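Thermophilic dibenzothiophene desulfurization enzyme C (PDB 5XDC) probably catalyses the FMNH2- and O2-dependent oxidation of dibenzothiophene to its sulfoxide and sulfone, the monooxygenase step of dibenzothiophene degradation. Local coordinates at residues A48-G53 with R121-N126; L55-S60 with Y93-F98. All blocks are in the same frame, centred on the assembly; numbering follows the deposited sequence. Where two conformers were deposited one is given.

Contacts 1 and 2 lie 9 Å apart, centre to centre. Contact 1 joins the N-terminal helical domain of the acyl-CoA dehydrogenase fold to the β-domain; contact 2 packs the adjoining loop on helix 85-104 within the helical domain. Segments 48-53 and 55-60 are separated by a single residue, so the helix end of contact 1 runs straight into the loop of contact 2. Two probable hydrogen bonds tie them together: Leu124 N to His94 ND1 at 3.0 Å and Asn126 ND2 to Asn97 OD1 at 2.9 Å. Tyr93 of contact 2 and Asn126 of contact 1 bind FMN in another crystal structure of this protein. Bound indole is about 13 Å from the side chains of both Phe123 and His94.

Contact 1. Residues A48-G53 with R121-N126; sequences AIRRSG and RWFLGN
The C-terminal end of helix 43-52 packs against the connection from helix 107-119 into β-strand 124-127, joining the helical N-terminal domain of an acyl-CoA dehydrogenase fold to its β-domain. Arg121 opens this connection with a positive phi in a Schellman motif, and Gly53 likewise leaves its helix with a positive phi.

The polar part is an exchange between two arginines, each reaching for the other's carbonyl. Arg121, its chain extended from CG to NE, brings NH1 to 2.8 Å from Arg50 O; the oxygen is tilted out of the guanidinium plane, and the N-H...O angle of 132° is bent. The carbonyl of Arg51 lies over one face of the same guanidinium. In return, Arg50 NE makes a weak bond to Arg121 O at 3.2 Å. The stronger partners of Arg50 are acidic: NH2 pairs with Asp166, and NH1 with Asp164 and Asp47, which probably keeps the guanidinium charged and fixes its rotation. Asp166 also accepts from Phe123 N, so one carboxylate holds both segments.

The apolar part centres on Phe123, whose CG is anti to the backbone N (chi1 -154°). Its ring edge faces Arg50 CG, while its CB lies over a face of the Arg50 guanidinium, 3.6 Å from NH2; the two flat groups are turned 64° apart. Ile49 meets the ring obliquely, CG2 standing 3.9 Å from Phe123 CE2. Within the last helical turn, Ser52 OG donates to a lone pair of Ile49 O at 2.7 Å.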
ATOM      1  N   ALA B  48     -35.456  -9.348 -19.812  1.00 15.15           N
ATOM      2  CA  ALA B  48     -34.671  -8.828 -20.929  1.00 18.50           C
ATOM      3  C   ALA B  48     -33.490  -9.741 -21.237  1.00 17.27           C
ATOM      4  O   ALA B  48     -33.155  -9.964 -22.406  1.00 17.33           O
ATOM      5  CB  ALA B  48     -34.187  -7.411 -20.632  1.00 18.93           C
ATOM      6  N   ILE B  49     -32.839 -10.276 -20.203  1.00 17.81           N
ATOM      7  CA  ILE B  49     -31.758 -11.227 -20.434  1.00 15.05           C
ATOM      8  C   ILE B  49     -32.300 -12.490 -21.098  1.00 16.38           C
ATOM      9  O   ILE B  49     -31.667 -13.061 -21.999  1.00 16.94           O
ATOM     10  CB  ILE B  49     -31.026 -11.529 -19.109  1.00 14.33           C
ATOM     11  CG1 ILE B  49     -30.281 -10.273 -18.645  1.00 15.00           C
ATOM     12  CG2 ILE B  49     -30.083 -12.715 -19.275  1.00 18.28           C
ATOM     13  CD1 ILE B  49     -29.648 -10.409 -17.269  1.00 17.34           C
ATOM     14  N   ARG B  50     -33.482 -12.942 -20.667  1.00 17.68           N
ATOM     15  CA  ARG B  50     -34.105 -14.107 -21.282  1.00 15.29           C
ATOM     16  C   ARG B  50     -34.335 -13.884 -22.775  1.00 15.31           C
ATOM     17  O   ARG B  50     -34.003 -14.747 -23.595  1.00 18.33           O
ATOM     18  CB  ARG B  50     -35.429 -14.422 -20.585  1.00 14.80           C
ATOM     19  CG  ARG B  50     -35.308 -15.133 -19.253  1.00 16.86           C
ATOM     20  CD  ARG B  50     -36.690 -15.599 -18.764  1.00 18.29           C
ATOM     21  NE  ARG B  50     -36.599 -16.390 -17.538  1.00 16.41           N
ATOM     22  CZ  ARG B  50     -36.682 -15.903 -16.291  1.00 14.49           C
ATOM     23  NH1 ARG B  50     -36.858 -14.607 -16.075  1.00 16.52           N
ATOM     24  NH2 ARG B  50     -36.572 -16.716 -15.252  1.00 17.88           N
ATOM     25  N   ARG B  51     -34.890 -12.724 -23.141  1.00 17.89           N
ATOM     26  CA  ARG B  51     -35.193 -12.433 -24.545  1.00 18.34           C
ATOM     27  C   ARG B  51     -33.934 -12.295 -25.391  1.00 23.93           C
ATOM     28  O   ARG B  51     -33.990 -12.504 -26.607  1.00 21.72           O
ATOM     29  CB  ARG B  51     -36.026 -11.153 -24.658  1.00 20.36           C
ATOM     30  CG  ARG B  51     -37.422 -11.252 -24.071  1.00 29.44           C
ATOM     31  CD  ARG B  51     -38.274 -10.040 -24.424  1.00 32.15           C
ATOM     32  NE  ARG B  51     -37.705  -8.767 -23.984  1.00 35.09           N
ATOM     33  CZ  ARG B  51     -37.919  -8.211 -22.794  1.00 30.00           C
ATOM     34  NH1 ARG B  51     -38.670  -8.820 -21.888  1.00 28.93           N
ATOM     35  NH2 ARG B  51     -37.368  -7.040 -22.507  1.00 31.83           N
ATOM     36  N   SER B  52     -32.798 -11.978 -24.768  1.00 19.48           N
ATOM     37  CA  SER B  52     -31.569 -11.694 -25.499  1.00 19.09           C
ATOM     38  C   SER B  52     -30.937 -12.941 -26.091  1.00 16.37           C
ATOM     39  O   SER B  52     -30.138 -12.830 -27.030  1.00 17.45           O
ATOM     40  CB  SER B  52     -30.568 -11.019 -24.567  1.00 18.08           C
ATOM     41  OG  SER B  52     -29.942 -11.987 -23.749  1.00 17.85           O
ATOM     42  N   GLY B  53     -31.264 -14.124 -25.562  1.00 18.54           N
ATOM     43  CA  GLY B  53     -30.614 -15.352 -25.968  1.00 18.25           C
ATOM     44  C   GLY B  53     -29.293 -15.652 -25.281  1.00 14.11           C
ATOM     45  O   GLY B  53     -28.820 -16.789 -25.361  1.00 16.45           O
ATOM     46  N   ARG B 121     -36.293 -20.494 -22.258  1.00 20.55           N
ATOM     47  CA  ARG B 121     -35.494 -19.341 -21.837  0.53 17.53           C
ATOM     48  C   ARG B 121     -35.130 -19.434 -20.353  1.00 16.02           C
ATOM     49  O   ARG B 121     -35.362 -18.509 -19.569  1.00 19.11           O
ATOM     50  CB  ARG B 121     -36.220 -18.037 -22.170  0.53 20.13           C
ATOM     51  CG  ARG B 121     -36.514 -17.925 -23.671  0.53 17.99           C
ATOM     52  CD  ARG B 121     -36.765 -16.507 -24.140  0.53 18.22           C
ATOM     53  NE  ARG B 121     -36.829 -16.427 -25.599  0.53 31.88           N
ATOM     54  CZ  ARG B 121     -35.781 -16.258 -26.409  0.53 42.63           C
ATOM     55  NH1 ARG B 121     -34.537 -16.141 -25.930  0.53 15.10           N
ATOM     56  NH2 ARG B 121     -35.982 -16.206 -27.723  0.53 29.09           N
ATOM     57  N   TRP B 122     -34.532 -20.560 -19.980  1.00 15.96           N
ATOM     58  CA  TRP B 122     -34.196 -20.828 -18.583  1.00 12.92           C
ATOM     59  C   TRP B 122     -33.115 -19.892 -18.061  1.00 17.31           C
ATOM     60  O   TRP B 122     -32.075 -19.702 -18.693  1.00 16.47           O
ATOM     61  CB  TRP B 122     -33.721 -22.260 -18.411  1.00 16.23           C
ATOM     62  CG  TRP B 122     -34.808 -23.278 -18.404  1.00 15.12           C
ATOM     63  CD1 TRP B 122     -36.152 -23.067 -18.586  1.00 19.89           C
ATOM     64  CD2 TRP B 122     -34.643 -24.677 -18.199  1.00 14.00           C
ATOM     65  NE1 TRP B 122     -36.826 -24.262 -18.505  1.00 17.46           N
ATOM     66  CE2 TRP B 122     -35.923 -25.265 -18.271  1.00 18.21           C
ATOM     67  CE3 TRP B 122     -33.533 -25.498 -17.969  1.00 15.49           C
ATOM     68  CZ2 TRP B 122     -36.120 -26.636 -18.103  1.00 17.87           C
ATOM     69  CZ3 TRP B 122     -33.732 -26.861 -17.809  1.00 18.59           C
ATOM     70  CH2 TRP B 122     -35.013 -27.414 -17.885  1.00 18.70           C
ATOM     71  N   PHE B 123     -33.371 -19.343 -16.881  1.00 18.06           N
ATOM     72  CA  PHE B 123     -32.421 -18.576 -16.084  1.00 14.02           C
ATOM     73  C   PHE B 123     -32.218 -19.418 -14.827  1.00 15.84           C
ATOM     74  O   PHE B 123     -33.167 -19.625 -14.065  1.00 16.92           O
ATOM     75  CB  PHE B 123     -33.003 -17.192 -15.789  1.00 14.74           C
ATOM     76  CG  PHE B 123     -31.987 -16.100 -15.546  1.00 12.82           C
ATOM     77  CD1 PHE B 123     -30.837 -16.333 -14.827  1.00 13.55           C
ATOM     78  CD2 PHE B 123     -32.225 -14.822 -16.025  1.00 16.03           C
ATOM     79  CE1 PHE B 123     -29.933 -15.296 -14.594  1.00 14.31           C
ATOM     80  CE2 PHE B 123     -31.329 -13.797 -15.791  1.00 16.58           C
ATOM     81  CZ  PHE B 123     -30.181 -14.050 -15.084  1.00 15.01           C
ATOM     82  N   LEU B 124     -31.019 -19.969 -14.644  1.00 13.75           N
ATOM     83  CA  LEU B 124     -30.758 -20.950 -13.592  1.00 12.86           C
ATOM     84  C   LEU B 124     -30.434 -20.263 -12.274  1.00 13.50           C
ATOM     85  O   LEU B 124     -29.728 -19.245 -12.247  1.00 18.16           O
ATOM     86  CB  LEU B 124     -29.603 -21.880 -13.975  1.00 13.62           C
ATOM     87  CG  LEU B 124     -29.731 -22.681 -15.278  1.00 14.42           C
ATOM     88  CD1 LEU B 124     -28.435 -23.416 -15.590  1.00 17.16           C
ATOM     89  CD2 LEU B 124     -30.874 -23.669 -15.177  1.00 16.29           C
ATOM     90  N   GLY B 125     -30.956 -20.830 -11.181  1.00 14.87           N
ATOM     91  CA  GLY B 125     -30.661 -20.370  -9.842  1.00 14.67           C
ATOM     92  C   GLY B 125     -29.949 -21.434  -9.015  1.00 13.93           C
ATOM     93  O   GLY B 125     -29.820 -22.599  -9.417  1.00 13.89           O
ATOM     94  N   ASN B 126     -29.482 -21.015  -7.832  1.00 14.13           N
ATOM     95  CA  ASN B 126     -28.557 -21.804  -7.036  1.00 13.58           C
ATOM     96  C   ASN B 126     -29.105 -21.970  -5.625  1.00 17.93           C
ATOM     97  O   ASN B 126     -29.499 -20.982  -4.995  1.00 16.73           O
ATOM     98  CB  ASN B 126     -27.187 -21.110  -7.021  1.00 17.50           C
ATOM     99  CG  ASN B 126     -26.135 -21.922  -6.354  1.00 22.98           C
ATOM    100  OD1 ASN B 126     -25.862 -21.741  -5.167  1.00 20.36           O
ATOM    101  ND2 ASN B 126     -25.517 -22.828  -7.107  1.00 24.52           N
TER

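Contact 2. Residues L55-S60 with Y93-F98; sequences LTLLIS and YHFSNF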
ATOM      1  N   LEU B  55     -28.410 -16.349 -22.296  1.00 14.76           N
ATOM      2  CA  LEU B  55     -28.353 -17.447 -21.333  1.00 15.86           C
ATOM      3  C   LEU B  55     -27.957 -18.757 -22.003  1.00 13.75           C
ATOM      4  O   LEU B  55     -27.508 -19.685 -21.320  1.00 15.27           O
ATOM      5  CB  LEU B  55     -29.691 -17.608 -20.605  1.00 15.25           C
ATOM      6  CG  LEU B  55     -30.160 -16.409 -19.768  1.00 17.23           C
ATOM      7  CD1 LEU B  55     -31.644 -16.492 -19.367  1.00 17.69           C
ATOM      8  CD2 LEU B  55     -29.306 -16.244 -18.507  1.00 14.10           C
ATOM      9  N   THR B  56     -28.096 -18.850 -23.331  1.00 16.26           N
ATOM     10  CA  THR B  56     -27.739 -20.047 -24.075  1.00 17.32           C
ATOM     11  C   THR B  56     -26.335 -19.967 -24.673  1.00 18.83           C
ATOM     12  O   THR B  56     -26.003 -20.766 -25.550  1.00 17.02           O
ATOM     13  CB  THR B  56     -28.757 -20.306 -25.195  1.00 15.78           C
ATOM     14  OG1 THR B  56     -28.579 -19.358 -26.248  1.00 15.54           O
ATOM     15  CG2 THR B  56     -30.190 -20.196 -24.685  1.00 17.28           C
ATOM     16  N   LEU B  57     -25.496 -19.031 -24.202  1.00 16.37           N
ATOM     17  CA  LEU B  57     -24.182 -18.811 -24.812  1.00 16.41           C
ATOM     18  C   LEU B  57     -23.373 -20.091 -24.956  1.00 16.69           C
ATOM     19  O   LEU B  57     -22.686 -20.281 -25.967  1.00 16.90           O
ATOM     20  CB  LEU B  57     -23.377 -17.779 -24.004  1.00 14.28           C
ATOM     21  CG  LEU B  57     -23.597 -16.324 -24.426  1.00 17.14           C
ATOM     22  CD1 LEU B  57     -23.098 -15.340 -23.362  1.00 17.08           C
ATOM     23  CD2 LEU B  57     -22.880 -16.048 -25.755  1.00 19.37           C
ATOM     24  N   LEU B  58     -23.389 -20.960 -23.950  1.00 14.66           N
ATOM     25  CA  LEU B  58     -22.511 -22.124 -23.933  1.00 15.66           C
ATOM     26  C   LEU B  58     -23.192 -23.401 -24.415  1.00 17.43           C
ATOM     27  O   LEU B  58     -22.525 -24.438 -24.509  1.00 22.08           O
ATOM     28  CB  LEU B  58     -21.940 -22.357 -22.528  1.00 16.12           C
ATOM     29  CG  LEU B  58     -20.965 -21.293 -22.014  1.00 15.85           C
ATOM     30  CD1 LEU B  58     -20.631 -21.555 -20.552  1.00 16.91           C
ATOM     31  CD2 LEU B  58     -19.697 -21.248 -22.850  1.00 17.64           C
ATOM     32  N   ILE B  59     -24.489 -23.365 -24.696  1.00 14.82           N
ATOM     33  CA  ILE B  59     -25.165 -24.527 -25.268  1.00 15.78           C
ATOM     34  C   ILE B  59     -24.764 -24.611 -26.737  1.00 14.47           C
ATOM     35  O   ILE B  59     -24.750 -23.599 -27.438  1.00 17.46           O
ATOM     36  CB  ILE B  59     -26.688 -24.410 -25.099  1.00 17.11           C
ATOM     37  CG1 ILE B  59     -27.073 -24.493 -23.615  1.00 16.34           C
ATOM     38  CG2 ILE B  59     -27.437 -25.509 -25.882  1.00 15.24           C
ATOM     39  CD1 ILE B  59     -28.525 -24.121 -23.351  1.00 17.58           C
ATOM     40  N   SER B  60     -24.421 -25.811 -27.197  1.00 14.58           N
ATOM     41  CA  SER B  60     -23.995 -25.987 -28.581  1.00 16.75           C
ATOM     42  C   SER B  60     -25.086 -25.563 -29.557  1.00 18.06           C
ATOM     43  O   SER B  60     -26.280 -25.607 -29.257  1.00 17.34           O
ATOM     44  CB  SER B  60     -23.642 -27.445 -28.838  1.00 18.51           C
ATOM     45  OG  SER B  60     -24.826 -28.226 -28.801  1.00 18.42           O
ATOM     46  N   TYR B  93     -23.682 -16.194 -12.285  1.00 11.16           N
ATOM     47  CA  TYR B  93     -24.003 -17.390 -11.520  1.00 12.59           C
ATOM     48  C   TYR B  93     -24.795 -18.383 -12.357  1.00 14.33           C
ATOM     49  O   TYR B  93     -24.672 -19.593 -12.160  1.00 12.76           O
ATOM     50  CB  TYR B  93     -24.812 -17.033 -10.281  1.00 14.39           C
ATOM     51  CG  TYR B  93     -24.013 -16.821  -9.035  1.00 23.75           C
ATOM     52  CD1 TYR B  93     -23.334 -15.627  -8.814  1.00 25.54           C
ATOM     53  CD2 TYR B  93     -23.966 -17.793  -8.055  1.00 22.59           C
ATOM     54  CE1 TYR B  93     -22.609 -15.414  -7.653  1.00 24.89           C
ATOM     55  CE2 TYR B  93     -23.243 -17.591  -6.872  1.00 25.11           C
ATOM     56  CZ  TYR B  93     -22.563 -16.397  -6.680  1.00 24.94           C
ATOM     57  OH  TYR B  93     -21.832 -16.159  -5.522  1.00 23.50           O
ATOM     58  N   HIS B  94     -25.626 -17.885 -13.266  1.00 15.36           N
ATOM     59  CA  HIS B  94     -26.301 -18.767 -14.210  1.00 13.48           C
ATOM     60  C   HIS B  94     -25.292 -19.658 -14.929  1.00 14.88           C
ATOM     61  O   HIS B  94     -25.501 -20.867 -15.049  1.00 13.86           O
ATOM     62  CB  HIS B  94     -27.105 -17.933 -15.194  1.00 13.17           C
ATOM     63  CG  HIS B  94     -27.535 -18.676 -16.420  1.00 13.23           C
ATOM     64  ND1 HIS B  94     -28.724 -19.371 -16.496  1.00 14.60           N
ATOM     65  CD2 HIS B  94     -26.942 -18.807 -17.629  1.00 14.21           C
ATOM     66  CE1 HIS B  94     -28.835 -19.915 -17.696  1.00 15.68           C
ATOM     67  NE2 HIS B  94     -27.764 -19.592 -18.402  1.00 16.15           N
ATOM     68  N   PHE B  95     -24.173 -19.086 -15.376  1.00 13.83           N
ATOM     69  CA  PHE B  95     -23.170 -19.903 -16.055  1.00 14.30           C
ATOM     70  C   PHE B  95     -22.382 -20.790 -15.098  1.00 13.99           C
ATOM     71  O   PHE B  95     -21.928 -21.867 -15.499  1.00 14.28           O
ATOM     72  CB  PHE B  95     -22.246 -19.010 -16.886  1.00 14.10           C
ATOM     73  CG  PHE B  95     -22.956 -18.373 -18.039  1.00 13.30           C
ATOM     74  CD1 PHE B  95     -23.336 -19.129 -19.136  1.00 15.78           C
ATOM     75  CD2 PHE B  95     -23.346 -17.056 -17.984  1.00 12.56           C
ATOM     76  CE1 PHE B  95     -24.027 -18.547 -20.174  1.00 13.74           C
ATOM     77  CE2 PHE B  95     -24.043 -16.475 -19.009  1.00 18.61           C
ATOM     78  CZ  PHE B  95     -24.390 -17.229 -20.119  1.00 16.34           C
ATOM     79  N   SER B  96     -22.199 -20.386 -13.836  1.00 14.53           N
ATOM     80  CA  SER B  96     -21.649 -21.315 -12.856  1.00 13.24           C
ATOM     81  C   SER B  96     -22.562 -22.518 -12.685  1.00 11.94           C
ATOM     82  O   SER B  96     -22.104 -23.666 -12.679  1.00 12.59           O
ATOM     83  CB  SER B  96     -21.433 -20.619 -11.509  1.00 12.44           C
ATOM     84  OG  SER B  96     -21.083 -21.553 -10.506  1.00 12.88           O
ATOM     85  N   ASN B  97     -23.869 -22.270 -12.569  1.00 12.28           N
ATOM     86  CA  ASN B  97     -24.832 -23.355 -12.443  1.00 14.40           C
ATOM     87  C   ASN B  97     -24.830 -24.223 -13.694  1.00 13.15           C
ATOM     88  O   ASN B  97     -24.804 -25.459 -13.607  1.00 13.11           O
ATOM     89  CB  ASN B  97     -26.230 -22.792 -12.192  1.00 12.20           C
ATOM     90  CG  ASN B  97     -26.323 -21.977 -10.896  1.00 14.89           C
ATOM     91  OD1 ASN B  97     -25.594 -22.231  -9.943  1.00 17.59           O
ATOM     92  ND2 ASN B  97     -27.220 -21.008 -10.871  1.00 13.45           N
ATOM     93  N   PHE B  98     -24.817 -23.587 -14.859  1.00 13.91           N
ATOM     94  CA  PHE B  98     -24.762 -24.320 -16.115  1.00 14.33           C
ATOM     95  C   PHE B  98     -23.505 -25.173 -16.200  1.00 15.89           C
ATOM     96  O   PHE B  98     -23.561 -26.331 -16.621  1.00 14.08           O
ATOM     97  CB  PHE B  98     -24.818 -23.351 -17.286  1.00 14.53           C
ATOM     98  CG  PHE B  98     -24.699 -24.043 -18.600  1.00 16.20           C
ATOM     99  CD1 PHE B  98     -25.823 -24.565 -19.207  1.00 18.10           C
ATOM    100  CD2 PHE B  98     -23.464 -24.243 -19.188  1.00 16.55           C
ATOM    101  CE1 PHE B  98     -25.728 -25.241 -20.403  1.00 18.52           C
ATOM    102  CE2 PHE B  98     -23.372 -24.935 -20.402  1.00 19.98           C
ATOM    103  CZ  PHE B  98     -24.502 -25.422 -20.992  1.00 17.05           C
TER
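His94 NE2 gives its hydrogen to Leu55 O across 2.9 Å, a fairly straight bond (156°) that meets a lone pair of the carbonyl and lies close to the imidazole plane. Leu55 also covers this ring: its CD2 methyl sits over the centre of one face, 3.5 Å from the His94 ring centroid, in a CH-pi contact. The same residue thus grips the imidazole by its in-plane N-H and by its face.

Three more residues of 55-60 meet two phenylalanines, all obliquely. Leu57 CB is 4.0 Å from Phe95 CE1, and Leu58 CD1 approaches Phe95 CD1. Phe98 takes the rest: Leu58 CB lies 3.6 Å from its CE2, while Ile59 CG1 stands 3.6 Å from its CE1. His94 and Phe98, one helical turn apart, both hold CG anti to the backbone N (chi1 164° and 177°), which sends their rings toward the loop. Phe95 instead has CG beside its N, and its ring receives His94 CD2 over the centre of one face.

In the next shell, His94 ND1 accepts from Leu124 N, so with NE2 donating, the ring is probably neutral and fixed in rotation. An alanine at His94 would remove both ring nitrogens and is likely to leave the Leu55 carbonyl and the Leu124 amide without these partners in a buried setting. A type I turn from Thr56 to Ile59, closed by Ile59 N to Thr56 O, carries Leu57 and Leu58 at its middle positions, with the CB of Leu58 directed to helix 85-104.

Through the two nitrogens of His94, helix 85-104 bridges this loop and strand 124-127, with Val73 of helix 70-83 against Leu57, Leu58 and Phe95, and Tyr114 of helix 107-119 against Ile59 and Phe98.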